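PDB 3K1S: PTS system, cellobiose-specific IIA component from Bacillus anthracis, which probably takes a phosphoryl group from the phosphocarrier HPr and hands it on to the IIB component during cellobiose uptake by the phosphotransferase system. Local coordinates for residues Thr72-Val76 against Leu77-Ala81. Numbering follows the deposited sequence.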
loop_
_atom_site.group_PDB
_atom_site.type_symbol
_atom_site.label_atom_id
_atom_site.label_comp_id
_atom_site.label_asym_id
_atom_site.label_seq_id
_atom_site.Cartn_x
_atom_site.Cartn_y
_atom_site.Cartn_z
ATOM N N THR A 72 8.707 2.578 -22.628
ATOM C CA THR A 72 7.960 3.651 -21.983
ATOM C C THR A 72 8.914 4.637 -21.332
ATOM O O THR A 72 9.960 4.252 -20.807
ATOM C CB THR A 72 6.970 3.095 -20.929
ATOM O OG1 THR A 72 5.775 2.653 -21.586
ATOM C CG2 THR A 72 6.597 4.160 -19.900
ATOM N N GLU A 73 8.547 5.914 -21.383
ATOM C CA GLU A 73 9.292 6.964 -20.700
ATOM C C GLU A 73 8.959 6.901 -19.210
ATOM O O GLU A 73 7.801 7.059 -18.818
ATOM C CB GLU A 73 8.941 8.339 -21.282
ATOM C CG GLU A 73 9.692 9.527 -20.658
ATOM C CD GLU A 73 11.148 9.630 -21.105
ATOM O OE1 GLU A 73 11.523 8.981 -22.107
ATOM O OE2 GLU A 73 11.920 10.372 -20.453
ATOM N N ILE A 74 9.976 6.644 -18.393
ATOM C CA ILE A 74 9.800 6.569 -16.945
ATOM C C ILE A 74 9.899 7.964 -16.340
ATOM O O ILE A 74 10.865 8.693 -16.580
ATOM C CB ILE A 74 10.819 5.605 -16.278
ATOM C CG1 ILE A 74 10.840 4.237 -16.988
ATOM C CG2 ILE A 74 10.530 5.451 -14.786
ATOM C CD1 ILE A 74 9.530 3.427 -16.923
ATOM N N SER A 75 8.884 8.332 -15.568
ATOM C CA SER A 75 8.823 9.642 -14.929
ATOM C C SER A 75 8.312 9.485 -13.502
ATOM O O SER A 75 7.757 8.443 -13.150
ATOM C CB SER A 75 7.903 10.582 -15.717
ATOM O OG SER A 75 6.550 10.131 -15.680
ATOM N N VAL A 76 8.509 10.514 -12.681
ATOM C CA VAL A 76 7.932 10.531 -11.340
ATOM C C VAL A 76 6.417 10.278 -11.400
ATOM O O VAL A 76 5.896 9.465 -10.631
ATOM C CB VAL A 76 8.241 11.846 -10.592
ATOM C CG1 VAL A 76 7.457 11.922 -9.302
ATOM C CG2 VAL A 76 9.755 11.972 -10.309
ATOM N N LEU A 77 5.722 10.946 -12.321
ATOM C CA LEU A 77 4.260 10.823 -12.403
ATOM C C LEU A 77 3.818 9.392 -12.722
ATOM O O LEU A 77 2.891 8.885 -12.104
ATOM C CB LEU A 77 3.631 11.837 -13.383
ATOM C CG LEU A 77 2.111 12.051 -13.207
ATOM C CD1 LEU A 77 1.783 12.666 -11.848
ATOM C CD2 LEU A 77 1.494 12.886 -14.331
ATOM N N LEU A 78 4.494 8.743 -13.668
ATOM C CA LEU A 78 4.201 7.347 -13.996
ATOM C C LEU A 78 4.405 6.423 -12.792
ATOM O O LEU A 78 3.587 5.540 -12.545
ATOM C CB LEU A 78 5.030 6.874 -15.192
ATOM C CG LEU A 78 4.937 5.402 -15.616
ATOM C CD1 LEU A 78 3.520 5.002 -15.988
ATOM C CD2 LEU A 78 5.886 5.136 -16.774
ATOM N N ILE A 79 5.489 6.638 -12.049
ATOM C CA ILE A 79 5.776 5.843 -10.855
ATOM C C ILE A 79 4.688 6.077 -9.822
ATOM O O ILE A 79 4.170 5.128 -9.222
ATOM C CB ILE A 79 7.154 6.187 -10.242
ATOM C CG1 ILE A 79 8.276 5.841 -11.224
ATOM C CG2 ILE A 79 7.336 5.454 -8.903
ATOM C CD1 ILE A 79 9.613 6.480 -10.903
ATOM N N HIS A 80 4.339 7.347 -9.637
ATOM C CA HIS A 80 3.260 7.755 -8.739
ATOM C C HIS A 80 1.930 7.124 -9.160
ATOM O O HIS A 80 1.182 6.619 -8.320
ATOM C CB HIS A 80 3.162 9.280 -8.742
ATOM C CG HIS A 80 2.324 9.846 -7.638
ATOM N ND1 HIS A 80 2.595 9.625 -6.304
ATOM C CD2 HIS A 80 1.247 10.665 -7.672
ATOM C CE1 HIS A 80 1.712 10.269 -5.563
ATOM N NE2 HIS A 80 0.884 10.911 -6.369
ATOM N N ALA A 81 1.647 7.155 -10.464
ATOM C CA ALA A 81 0.439 6.549 -11.023
ATOM C C ALA A 81 0.383 5.056 -10.719
ATOM O O ALA A 81 -0.659 4.531 -10.335
ATOM C CB ALA A 81 0.373 6.784 -12.524
#
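Ser75 caps the start of helix 76-108: its OG accepts Leu78 N at 3.2 Å, a nearly straight N-cap bond with 167° at the hydrogen. With chi1 at 66°, OG sits between its own backbone N and carbonyl carbon, and this torsion points it at Leu78 N. The carbonyl of the same residue opens the regular bonding, Ser75 O taking Ile79 N at 3.1 Å. One step on, His80 N meets Val76 O at 2.8 Å. Two further amides at this end are taken by the second subunit, where the carboxylate of Glu66 accepts Val76 N through one oxygen and Leu77 N through the other. A negative group at a helix N-terminus is probably favoured by the helix dipole as well.

Upstream, the loop from helix 38-67 runs in extended form past the side chain of Leu78. Leu78 CG lies anti to the backbone N (chi1 175°), carrying CD2 back to the loop, where Leu78 CD2 meets Ile74 CD1 at 4.0 Å and lies 3.4 Å from Glu73 O. Ile79 CD1 meets Ile74 CG2 at 4.1 Å, the two side chains at about a right angle. Around this joint the trimer of three-helix subunits closes: Ile74 packs on Ile74 of the second subunit and on Ile79 of the third, while Leu77 faces helix 10-34 of its own chain. The methyls Thr72 CG2 and Leu78 CD2 press together at 3.4 Å, closer than two methyls usually come.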